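PDB 3ZRP: serine-pyruvate aminotransferase (AgxT) from Sulfolobus solfataricus, which probably transfers amino groups between small amino and keto acids, such as serine and pyruvate, with pyridoxal 5'-phosphate as its cofactor. Local coordinates for residues M48-N53 / L199-P204; L81-G86 / G117-E122; A277-L282 / L287-R292; E321-A326 / A349-S354. One frame throughout, in Å; residues are numbered along the deposited sequence.

Contact 1. Residues M48-N53 / L199-P204; sequences MGASKN and LLLLSP
Leu201 pushes its CD2 methyl into the bend where helix 31-48 gives way to the loop before strand 55-60. The methyl meets two beta carbons, lying 3.5 Å from Ala50 CB and 3.8 Å from Met48 CB. Because CG of Leu201 stands anti to the backbone N (chi1 -176°), the branch is carried out to this tight spot, where the small Ala50 fits closely. Met48 slides past Leu201 in the opposite direction, its SD 3.5 Å from Leu201 CB; Met48 is modelled in two conformations, so the sulfur contact is less certain. Tyr183 and Thr185 of the next strand also touch Met48. Strand 197-202 belongs to the seven-stranded mixed sheet of the large domain of fold-type I pyridoxal-phosphate enzymes, and runs antiparallel to both its neighbours there. A Schellman motif ends the helix at Gly49, whose phi of 63° suits a residue without a side chain. The far end is looser and exposed: Asn53 O rests 3.6 Å from Pro204 CG, and the side chains come no nearer than 4.4 Å, from Asn53 CB to Pro204 CG. Pro204, which has no N-H to offer, suits the first turn of helix 204-212, while Ser203 OG caps that helix at Ala206 N.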
loop_
_atom_site.group_PDB
_atom_site.type_symbol
_atom_site.label_atom_id
_atom_site.label_comp_id
_atom_site.label_asym_id
_atom_site.label_seq_id
_atom_site.Cartn_x
_atom_site.Cartn_y
_atom_site.Cartn_z
ATOM N N MET A 48 -12.451 -4.573 17.276
ATOM C CA MET A 48 -13.751 -4.736 16.632
ATOM C C MET A 48 -14.720 -5.614 17.428
ATOM O O MET A 48 -15.884 -5.759 17.060
ATOM C CB MET A 48 -13.584 -5.241 15.218
ATOM C CG MET A 48 -13.311 -4.096 14.268
ATOM S SD MET A 48 -12.805 -4.722 12.690
ATOM C CE MET A 48 -12.403 -3.213 11.820
ATOM N N GLY A 49 -14.246 -6.187 18.529
ATOM C CA GLY A 49 -15.092 -7.011 19.393
ATOM C C GLY A 49 -15.592 -8.246 18.684
ATOM O O GLY A 49 -16.762 -8.320 18.330
ATOM N N ALA A 50 -14.700 -9.206 18.460
ATOM C CA ALA A 50 -15.074 -10.473 17.848
ATOM C C ALA A 50 -14.205 -11.609 18.354
ATOM O O ALA A 50 -13.038 -11.423 18.665
ATOM C CB ALA A 50 -14.985 -10.383 16.334
ATOM N N SER A 51 -14.793 -12.795 18.408
ATOM C CA SER A 51 -14.087 -14.021 18.778
ATOM C C SER A 51 -13.256 -14.528 17.594
ATOM O O SER A 51 -13.331 -13.956 16.477
ATOM C CB SER A 51 -15.094 -15.091 19.193
ATOM O OG SER A 51 -15.822 -15.535 18.066
ATOM N N LYS A 52 -12.499 -15.605 17.843
ATOM C CA LYS A 52 -11.639 -16.246 16.846
ATOM C C LYS A 52 -12.412 -16.856 15.673
ATOM O O LYS A 52 -11.808 -17.371 14.733
ATOM C CB LYS A 52 -10.736 -17.299 17.500
ATOM C CG LYS A 52 -11.419 -18.626 17.825
ATOM C CD LYS A 52 -10.652 -19.401 18.913
ATOM C CE LYS A 52 -10.385 -20.856 18.518
ATOM N NZ LYS A 52 -11.619 -21.612 18.156
ATOM N N ASN A 53 -13.740 -16.798 15.743
ATOM C CA ASN A 53 -14.604 -17.212 14.636
ATOM C C ASN A 53 -14.550 -16.239 13.458
ATOM O O ASN A 53 -14.874 -16.598 12.323
ATOM C CB ASN A 53 -16.050 -17.326 15.114
ATOM C CG ASN A 53 -16.367 -18.688 15.679
ATOM O OD1 ASN A 53 -15.904 -19.057 16.765
ATOM N ND2 ASN A 53 -17.166 -19.444 14.947
ATOM N N LEU A 199 -7.616 -2.597 6.771
ATOM C CA LEU A 199 -7.839 -3.681 7.742
ATOM C C LEU A 199 -9.272 -4.177 7.684
ATOM O O LEU A 199 -10.202 -3.390 7.653
ATOM C CB LEU A 199 -7.524 -3.214 9.168
ATOM C CG LEU A 199 -6.075 -2.969 9.582
ATOM C CD1 LEU A 199 -5.619 -1.673 9.033
ATOM C CD2 LEU A 199 -5.968 -2.955 11.103
ATOM N N LEU A 200 -9.469 -5.500 7.685
ATOM C CA LEU A 200 -10.819 -6.047 7.510
ATOM C C LEU A 200 -11.055 -7.163 8.503
ATOM O O LEU A 200 -10.134 -7.863 8.824
ATOM C CB LEU A 200 -11.018 -6.584 6.069
ATOM C CG LEU A 200 -10.836 -5.531 4.938
ATOM C CD1 LEU A 200 -9.421 -5.661 4.274
ATOM C CD2 LEU A 200 -11.913 -5.622 3.903
ATOM N N LEU A 201 -12.284 -7.278 8.975
ATOM C CA LEU A 201 -12.716 -8.424 9.827
ATOM C C LEU A 201 -13.937 -9.053 9.174
ATOM O O LEU A 201 -14.940 -8.387 8.949
ATOM C CB LEU A 201 -13.032 -7.947 11.236
ATOM C CG LEU A 201 -13.386 -9.098 12.214
ATOM C CD1 LEU A 201 -12.107 -9.826 12.616
ATOM C CD2 LEU A 201 -14.103 -8.564 13.423
ATOM N N LEU A 202 -13.844 -10.353 8.900
ATOM C CA LEU A 202 -14.843 -11.059 8.124
ATOM C C LEU A 202 -15.577 -12.085 8.991
ATOM O O LEU A 202 -14.959 -12.793 9.793
ATOM C CB LEU A 202 -14.210 -11.770 6.934
ATOM C CG LEU A 202 -14.177 -11.025 5.579
ATOM C CD1 LEU A 202 -13.370 -9.781 5.702
ATOM C CD2 LEU A 202 -13.615 -11.900 4.488
ATOM N N SER A 203 -16.886 -12.134 8.815
ATOM C CA SER A 203 -17.727 -13.129 9.474
ATOM C C SER A 203 -17.497 -14.514 8.867
ATOM O O SER A 203 -16.965 -14.638 7.741
ATOM C CB SER A 203 -19.188 -12.742 9.315
ATOM O OG SER A 203 -19.584 -12.925 7.974
ATOM N N PRO A 204 -17.917 -15.573 9.590
ATOM C CA PRO A 204 -17.918 -16.902 8.976
ATOM C C PRO A 204 -18.611 -16.949 7.605
ATOM O O PRO A 204 -18.112 -17.608 6.689
ATOM C CB PRO A 204 -18.683 -17.756 10.013
ATOM C CG PRO A 204 -18.300 -17.133 11.318
ATOM C CD PRO A 204 -18.246 -15.631 11.037
#

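Contact 2. Residues L81-G86 / G117-E122; sequences LVVSNG and GEVEEE
Val83 and Val119 meet tip to tip where helix 116-125, the connecting helix of a beta-alpha-beta crossover from strand 102-106 to strand 128-134, covers the strand between them, 79-83. The local axes run 10.7 Å apart and nearly antiparallel, at 172°. Each valine has CG1 anti to the backbone N; Val83 points CG2 at the two methyls of Val119, with Val83 CG2 3.9 Å from Val119 CG2. CG1 of Val119 is shared, touching Val83 CG2 as well as Leu81 CD2, the latter at 4.0 Å. Compact beta-branched residues suit this seam, being stiff and wholly apolar. An alanine in place of Val119 would lack both methyls and would probably open a gap over Val83 CG2, with Leu81 CD2 left only Glu122 to touch across the contact. Val149 and Ile153 of helix 146-153 also press on Val119. Leu81 holds its CG anti to the backbone N (chi1 -179°), sending both methyls out to the helix. There both rest against CG of Glu122, whose chain bends at chi2 (59°) and can serve both environments: its OE2 is hydrogen-bonded to Tyr128 OH, while its CG lies 3.8 Å from Leu81 CD1 and 3.9 Å from Leu81 CD2.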
loop_
_atom_site.group_PDB
_atom_site.type_symbol
_atom_site.label_atom_id
_atom_site.label_comp_id
_atom_site.label_asym_id
_atom_site.label_seq_id
_atom_site.Cartn_x
_atom_site.Cartn_y
_atom_site.Cartn_z
ATOM N N LEU A 81 -27.110 -2.229 -1.963
ATOM C CA LEU A 81 -27.672 -0.995 -1.382
ATOM C C LEU A 81 -26.611 -0.260 -0.544
ATOM O O LEU A 81 -26.080 -0.807 0.427
ATOM C CB LEU A 81 -28.883 -1.323 -0.498
ATOM C CG LEU A 81 -29.539 -0.076 0.128
ATOM C CD1 LEU A 81 -30.252 0.777 -0.912
ATOM C CD2 LEU A 81 -30.473 -0.493 1.269
ATOM N N VAL A 82 -26.291 0.954 -0.963
ATOM C CA VAL A 82 -25.371 1.838 -0.228
ATOM C C VAL A 82 -26.154 2.886 0.558
ATOM O O VAL A 82 -26.966 3.631 0.003
ATOM C CB VAL A 82 -24.427 2.570 -1.193
ATOM C CG1 VAL A 82 -23.505 3.557 -0.407
ATOM C CG2 VAL A 82 -23.606 1.559 -1.971
ATOM N N VAL A 83 -25.880 2.948 1.852
ATOM C CA VAL A 83 -26.475 3.961 2.738
ATOM C C VAL A 83 -25.427 5.054 2.949
ATOM O O VAL A 83 -24.536 4.896 3.783
ATOM C CB VAL A 83 -26.868 3.314 4.075
ATOM C CG1 VAL A 83 -27.522 4.358 4.984
ATOM C CG2 VAL A 83 -27.891 2.116 3.827
ATOM N N SER A 84 -25.518 6.127 2.163
ATOM C CA SER A 84 -24.517 7.182 2.117
ATOM C C SER A 84 -24.928 8.518 2.755
ATOM O O SER A 84 -25.846 9.209 2.277
ATOM C CB SER A 84 -24.140 7.464 0.677
ATOM O OG SER A 84 -23.284 8.589 0.628
ATOM N N ASN A 85 -24.199 8.877 3.808
ATOM C CA ASN A 85 -24.372 10.161 4.481
ATOM C C ASN A 85 -23.457 11.264 3.984
ATOM O O ASN A 85 -23.486 12.369 4.517
ATOM C CB ASN A 85 -24.201 9.998 5.984
ATOM C CG ASN A 85 -25.163 9.022 6.550
ATOM O OD1 ASN A 85 -26.322 8.965 6.108
ATOM N ND2 ASN A 85 -24.719 8.221 7.506
ATOM N N GLY A 86 -22.654 10.987 2.961
ATOM C CA GLY A 86 -21.706 12.007 2.465
ATOM C C GLY A 86 -20.628 11.411 1.590
ATOM O O GLY A 86 -20.819 10.338 1.037
ATOM N N GLY A 117 -35.215 2.986 10.010
ATOM C CA GLY A 117 -36.518 2.690 9.379
ATOM C C GLY A 117 -36.534 2.871 7.875
ATOM O O GLY A 117 -37.221 2.131 7.162
ATOM N N GLU A 118 -35.777 3.848 7.390
ATOM C CA GLU A 118 -35.692 4.119 5.959
ATOM C C GLU A 118 -34.888 3.029 5.228
ATOM O O GLU A 118 -35.210 2.681 4.079
ATOM C CB GLU A 118 -35.126 5.521 5.707
ATOM C CG GLU A 118 -35.911 6.607 6.456
ATOM C CD GLU A 118 -35.224 7.963 6.509
ATOM O OE1 GLU A 118 -33.976 8.043 6.455
ATOM O OE2 GLU A 118 -35.956 8.965 6.621
ATOM N N VAL A 119 -33.856 2.490 5.892
ATOM C CA VAL A 119 -33.096 1.352 5.333
ATOM C C VAL A 119 -33.961 0.091 5.357
ATOM O O VAL A 119 -33.983 -0.693 4.379
ATOM C CB VAL A 119 -31.720 1.076 6.038
ATOM C CG1 VAL A 119 -30.901 0.033 5.235
ATOM C CG2 VAL A 119 -30.898 2.372 6.222
ATOM N N GLU A 120 -34.658 -0.115 6.478
ATOM C CA GLU A 120 -35.571 -1.251 6.629
ATOM C C GLU A 120 -36.621 -1.304 5.515
ATOM O O GLU A 120 -36.841 -2.356 4.932
ATOM C CB GLU A 120 -36.273 -1.192 7.992
ATOM C CG GLU A 120 -37.195 -2.374 8.268
ATOM C CD GLU A 120 -38.025 -2.184 9.530
ATOM O OE1 GLU A 120 -38.339 -1.030 9.880
ATOM O OE2 GLU A 120 -38.398 -3.199 10.144
ATOM N N GLU A 121 -37.238 -0.161 5.225
ATOM C CA GLU A 121 -38.257 -0.041 4.185
ATOM C C GLU A 121 -37.716 -0.499 2.821
ATOM O O GLU A 121 -38.400 -1.215 2.058
ATOM C CB GLU A 121 -38.743 1.410 4.093
ATOM C CG GLU A 121 -39.901 1.635 3.132
ATOM C CD GLU A 121 -40.181 3.107 2.851
ATOM O OE1 GLU A 121 -39.548 3.997 3.464
ATOM O OE2 GLU A 121 -41.043 3.381 1.992
ATOM N N GLU A 122 -36.488 -0.090 2.523
ATOM C CA GLU A 122 -35.876 -0.402 1.237
ATOM C C GLU A 122 -35.545 -1.881 1.117
ATOM O O GLU A 122 -35.872 -2.511 0.092
ATOM C CB GLU A 122 -34.640 0.480 0.983
ATOM C CG GLU A 122 -33.974 0.252 -0.376
ATOM C CD GLU A 122 -34.922 0.517 -1.552
ATOM O OE1 GLU A 122 -35.803 1.395 -1.455
ATOM O OE2 GLU A 122 -34.775 -0.151 -2.591
#

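Contact 3. Residues A277-L282 / L287-R292; sequences AIRAGL and LEIVAR
Leu287 N gives a hydrogen bond to Leu282 O, 2.9 Å long with an N-H...O angle of 155°, which ties the returning chain to the last turns of helix 264-284. The donor comes in tilted from the carbonyl plane, and Leu287 CB packs beside the same oxygen. Beyond the bond the two leucines cross obliquely, Leu282 CD2 lying 3.8 Å from Leu287 CD1. A second meeting lies one turn back along the helix, where Ile289 and Arg279 cross at about a right angle. Ile289 CD1 touches Arg279 CD at 3.7 Å, and Arg279 CG is almost as near; the arginine offers its methylenes here, and its chain bends at chi3 (-64°) before the charged end, with Tyr297 and Asn299 alongside. Farther out, Arg292 braces the backbone that presents Ile289: its NH2 reaches Ile289 O at 2.8 Å, its NE reaches Val290 O at 2.8 Å, and NH2 also makes a salt bridge to Glu288 OE2 at 3.0 Å. Glu288, a calcium ligand in a structure of this protein although no ion is bound here, pairs through OE1 with Lys307. Segment 287-292 hydrogen-bonds along strand 301-305, while Leu282 packs on Ile353 and Leu287 on Leu360, both of helix 346-363.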
loop_
_atom_site.group_PDB
_atom_site.type_symbol
_atom_site.label_atom_id
_atom_site.label_comp_id
_atom_site.label_asym_id
_atom_site.label_seq_id
_atom_site.Cartn_x
_atom_site.Cartn_y
_atom_site.Cartn_z
ATOM N N ALA A 277 -16.439 17.487 25.296
ATOM C CA ALA A 277 -15.777 18.701 25.804
ATOM C C ALA A 277 -15.566 19.726 24.710
ATOM O O ALA A 277 -15.861 20.903 24.917
ATOM C CB ALA A 277 -14.424 18.391 26.524
ATOM N N ILE A 278 -15.069 19.289 23.544
ATOM C CA ILE A 278 -14.848 20.198 22.413
ATOM C C ILE A 278 -16.181 20.775 21.940
ATOM O O ILE A 278 -16.282 21.974 21.662
ATOM C CB ILE A 278 -14.090 19.500 21.208
ATOM C CG1 ILE A 278 -12.607 19.293 21.557
ATOM C CG2 ILE A 278 -14.212 20.315 19.905
ATOM C CD1 ILE A 278 -11.878 18.263 20.696
ATOM N N ARG A 279 -17.198 19.918 21.845
ATOM C CA ARG A 279 -18.533 20.360 21.405
ATOM C C ARG A 279 -19.122 21.408 22.358
ATOM O O ARG A 279 -19.663 22.422 21.899
ATOM C CB ARG A 279 -19.484 19.166 21.257
ATOM C CG ARG A 279 -19.217 18.363 19.973
ATOM C CD ARG A 279 -20.396 17.477 19.603
ATOM N NE ARG A 279 -20.604 16.464 20.627
ATOM C CZ ARG A 279 -20.056 15.262 20.621
ATOM N NH1 ARG A 279 -19.260 14.882 19.597
ATOM N NH2 ARG A 279 -20.327 14.441 21.634
ATOM N N ALA A 280 -18.991 21.152 23.660
ATOM C CA ALA A 280 -19.397 22.097 24.711
ATOM C C ALA A 280 -18.746 23.446 24.492
ATOM O O ALA A 280 -19.414 24.493 24.566
ATOM C CB ALA A 280 -19.050 21.546 26.094
ATOM N N GLY A 281 -17.447 23.427 24.190
ATOM C CA GLY A 281 -16.716 24.647 23.903
ATOM C C GLY A 281 -17.188 25.370 22.659
ATOM O O GLY A 281 -17.217 26.602 22.630
ATOM N N LEU A 282 -17.537 24.615 21.613
ATOM C CA LEU A 282 -18.016 25.221 20.364
ATOM C C LEU A 282 -19.380 25.895 20.547
ATOM O O LEU A 282 -19.631 26.980 20.016
ATOM C CB LEU A 282 -18.127 24.157 19.253
ATOM C CG LEU A 282 -16.781 23.608 18.761
ATOM C CD1 LEU A 282 -16.998 22.387 17.873
ATOM C CD2 LEU A 282 -16.005 24.690 18.026
ATOM N N LEU A 287 -20.974 28.739 18.178
ATOM C CA LEU A 287 -20.736 28.139 16.862
ATOM C C LEU A 287 -21.664 26.942 16.613
ATOM O O LEU A 287 -21.985 26.177 17.536
ATOM C CB LEU A 287 -19.265 27.721 16.704
ATOM C CG LEU A 287 -18.212 28.842 16.695
ATOM C CD1 LEU A 287 -16.798 28.285 16.945
ATOM C CD2 LEU A 287 -18.282 29.640 15.397
ATOM N N GLU A 288 -22.088 26.805 15.356
ATOM C CA GLU A 288 -22.997 25.745 14.921
ATOM C C GLU A 288 -22.223 24.540 14.372
ATOM O O GLU A 288 -21.283 24.702 13.601
ATOM C CB GLU A 288 -23.931 26.284 13.834
ATOM C CG GLU A 288 -25.119 25.384 13.492
ATOM C CD GLU A 288 -26.000 25.954 12.375
ATOM O OE1 GLU A 288 -25.897 27.168 12.084
ATOM O OE2 GLU A 288 -26.804 25.188 11.795
ATOM N N ILE A 289 -22.646 23.343 14.776
ATOM C CA ILE A 289 -22.038 22.090 14.309
ATOM C C ILE A 289 -22.683 21.644 12.977
ATOM O O ILE A 289 -23.887 21.843 12.761
ATOM C CB ILE A 289 -22.134 21.019 15.417
ATOM C CG1 ILE A 289 -21.282 21.454 16.631
ATOM C CG2 ILE A 289 -21.690 19.649 14.915
ATOM C CD1 ILE A 289 -21.471 20.585 17.890
ATOM N N VAL A 290 -21.887 21.069 12.074
ATOM C CA VAL A 290 -22.402 20.615 10.767
ATOM C C VAL A 290 -23.445 19.491 10.923
ATOM O O VAL A 290 -24.535 19.571 10.338
ATOM C CB VAL A 290 -21.264 20.169 9.821
ATOM C CG1 VAL A 290 -21.816 19.397 8.614
ATOM C CG2 VAL A 290 -20.502 21.378 9.341
ATOM N N ALA A 291 -23.118 18.460 11.703
ATOM C CA ALA A 291 -24.045 17.372 11.966
ATOM C C ALA A 291 -25.394 17.924 12.421
ATOM O O ALA A 291 -25.463 18.657 13.412
ATOM C CB ALA A 291 -23.493 16.419 13.013
ATOM N N ARG A 292 -26.456 17.555 11.705
ATOM C CA ARG A 292 -27.797 18.087 11.965
ATOM C C ARG A 292 -28.439 17.543 13.222
ATOM O O ARG A 292 -29.178 18.245 13.905
ATOM C CB ARG A 292 -28.725 17.854 10.765
ATOM C CG ARG A 292 -28.212 18.375 9.433
ATOM C CD ARG A 292 -28.249 19.910 9.298
ATOM N NE ARG A 292 -27.173 20.553 10.050
ATOM C CZ ARG A 292 -27.137 21.842 10.383
ATOM N NH1 ARG A 292 -28.126 22.665 10.033
ATOM N NH2 ARG A 292 -26.104 22.311 11.074
#

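Contact 4. Residues E321-A326 / A349-S354; sequences EGVEFA and AIIAIS
Ile351, the first residue of helix segment 349-354 to touch the loop 321-326, sets its CG2 methyl 3.6 Å from Val323 CG2, methyl against methyl. Ile351 is modelled in two conformations, so this contact is less certain; the residue is exposed to solvent. Gly322 precedes Val323 with phi at 131°, where a side chain would collide with the carbonyl oxygen of Glu321, so glycine suits the turn that brings the valine up to the helix. Next comes Ala352, whose small side chain lets the Phe325 ring approach: Phe325 CE1 is 4.2 Å from Ala352 CB. The backbone takes part as well, Ala352 O lying near the ring plane at its edge, 4.0 Å from Phe325 CZ. Val323 CG1 covers one face, 3.6 Å above the plane and toward the rim, so Val323 packs on its own segment and on the helix at once. Outside the pair, Leu315 and Thr318 of helix 311-319 and the ring of Phe336 also meet Phe325, placing the contact within the C-terminal small domain of this aminotransferase fold. Across it pass methyl and ring contacts without hydrogen bonds, so shape and exclusion of water should do most of the joining, with perhaps a slight electrostatic gain from ring hydrogens facing Ala352 O.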
loop_
_atom_site.group_PDB
_atom_site.type_symbol
_atom_site.label_atom_id
_atom_site.label_comp_id
_atom_site.label_asym_id
_atom_site.label_seq_id
_atom_site.Cartn_x
_atom_site.Cartn_y
_atom_site.Cartn_z
ATOM N N GLU A 321 -0.690 29.303 15.140
ATOM C CA GLU A 321 -1.124 29.551 16.510
ATOM C C GLU A 321 -1.020 28.271 17.355
ATOM O O GLU A 321 -1.174 28.318 18.579
ATOM C CB GLU A 321 -2.554 30.111 16.518
ATOM C CG GLU A 321 -2.882 31.066 17.669
ATOM C CD GLU A 321 -2.581 32.532 17.365
ATOM O OE1 GLU A 321 -1.431 32.848 16.990
ATOM O OE2 GLU A 321 -3.503 33.370 17.513
ATOM N N GLY A 322 -0.767 27.133 16.700
ATOM C CA GLY A 322 -0.419 25.897 17.409
ATOM C C GLY A 322 -1.127 24.591 17.082
ATOM O O GLY A 322 -0.692 23.534 17.547
ATOM N N VAL A 323 -2.212 24.657 16.301
ATOM C CA VAL A 323 -2.997 23.464 15.892
ATOM C C VAL A 323 -3.292 23.457 14.382
ATOM O O VAL A 323 -3.609 24.498 13.803
ATOM C CB VAL A 323 -4.368 23.354 16.662
ATOM C CG1 VAL A 323 -5.114 22.061 16.315
ATOM C CG2 VAL A 323 -4.174 23.435 18.156
ATOM N N GLU A 324 -3.196 22.284 13.755
ATOM C CA GLU A 324 -3.666 22.096 12.374
ATOM C C GLU A 324 -5.000 21.333 12.340
ATOM O O GLU A 324 -5.096 20.235 12.873
ATOM C CB GLU A 324 -2.612 21.367 11.532
ATOM C CG GLU A 324 -2.973 21.236 10.050
ATOM C CD GLU A 324 -1.816 20.753 9.196
ATOM O OE1 GLU A 324 -0.646 20.990 9.564
ATOM O OE2 GLU A 324 -2.074 20.134 8.144
ATOM N N PHE A 325 -6.018 21.930 11.721
ATOM C CA PHE A 325 -7.336 21.296 11.537
ATOM C C PHE A 325 -7.464 20.774 10.093
ATOM O O PHE A 325 -6.466 20.705 9.387
ATOM C CB PHE A 325 -8.428 22.315 11.858
ATOM C CG PHE A 325 -8.422 22.794 13.290
ATOM C CD1 PHE A 325 -8.698 21.909 14.341
ATOM C CD2 PHE A 325 -8.168 24.129 13.594
ATOM C CE1 PHE A 325 -8.707 22.344 15.659
ATOM C CE2 PHE A 325 -8.182 24.568 14.912
ATOM C CZ PHE A 325 -8.447 23.683 15.944
ATOM N N ALA A 326 -8.669 20.401 9.658
ATOM C CA ALA A 326 -8.907 19.990 8.271
ATOM C C ALA A 326 -9.955 20.866 7.578
ATOM O O ALA A 326 -10.849 21.404 8.242
ATOM C CB ALA A 326 -9.285 18.478 8.180
ATOM N N ALA A 349 -8.100 19.184 23.808
ATOM C CA ALA A 349 -9.419 19.832 23.744
ATOM C C ALA A 349 -9.339 21.308 24.194
ATOM O O ALA A 349 -9.843 22.205 23.497
ATOM C CB ALA A 349 -10.462 19.046 24.541
ATOM N N ILE A 350 -8.674 21.555 25.330
ATOM C CA ILE A 350 -8.448 22.924 25.811
ATOM C C ILE A 350 -7.756 23.766 24.738
ATOM O O ILE A 350 -8.227 24.858 24.395
ATOM C CB ILE A 350 -7.643 22.965 27.142
ATOM C CG1 ILE A 350 -8.448 22.330 28.277
ATOM C CG2 ILE A 350 -7.289 24.411 27.528
ATOM C CD1 ILE A 350 -7.593 21.740 29.386
ATOM N N ILE A 351 -6.647 23.250 24.203
ATOM C CA ILE A 351 -5.868 23.969 23.196
ATOM C C ILE A 351 -6.685 24.241 21.932
ATOM O O ILE A 351 -6.686 25.359 21.410
ATOM C CB ILE A 351 -4.554 23.220 22.875
ATOM C CG1 ILE A 351 -3.632 23.269 24.101
ATOM C CG2 ILE A 351 -3.828 23.840 21.702
ATOM C CD1 ILE A 351 -3.379 24.684 24.627
ATOM N N ALA A 352 -7.399 23.228 21.449
ATOM C CA ALA A 352 -8.192 23.402 20.216
ATOM C C ALA A 352 -9.184 24.584 20.304
ATOM O O ALA A 352 -9.231 25.441 19.409
ATOM C CB ALA A 352 -8.922 22.084 19.860
ATOM N N ILE A 353 -9.958 24.623 21.375
ATOM C CA ILE A 353 -10.947 25.693 21.599
ATOM C C ILE A 353 -10.258 27.051 21.823
ATOM O O ILE A 353 -10.696 28.081 21.272
ATOM C CB ILE A 353 -11.926 25.324 22.727
ATOM C CG1 ILE A 353 -12.754 24.097 22.329
ATOM C CG2 ILE A 353 -12.871 26.491 23.087
ATOM C CD1 ILE A 353 -13.500 24.250 20.975
ATOM N N SER A 354 -9.161 27.048 22.584
ATOM C CA SER A 354 -8.361 28.258 22.771
ATOM C C SER A 354 -7.934 28.819 21.426
ATOM O O SER A 354 -8.116 30.010 21.150
ATOM C CB SER A 354 -7.126 27.978 23.626
ATOM O OG SER A 354 -6.342 29.148 23.752
#

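Contacts 1 and 2 both reach the seven-stranded sheet of the large domain, their centres 24 Å apart, and contact 2 is nested in the chain loop that contact 1 closes. Neither touches the cofactor: the side chain of Met48 is about 12 Å, and that of Val83 about 13 Å, from a bound pyridoxal phosphate. Contacts 3 and 4 follow later in the chain, with centres 14 Å apart. They touch directly, Ile353 CD1 of contact 4 reaching Ile278 O at 3.7 Å and Leu282 CD2 at 3.9 Å, so helices 264-284 and 346-363 share one core. Contact 1 lies across the chain's centre from both, while contact 3 comes within about 8 Å of contact 2 at the nearest atoms.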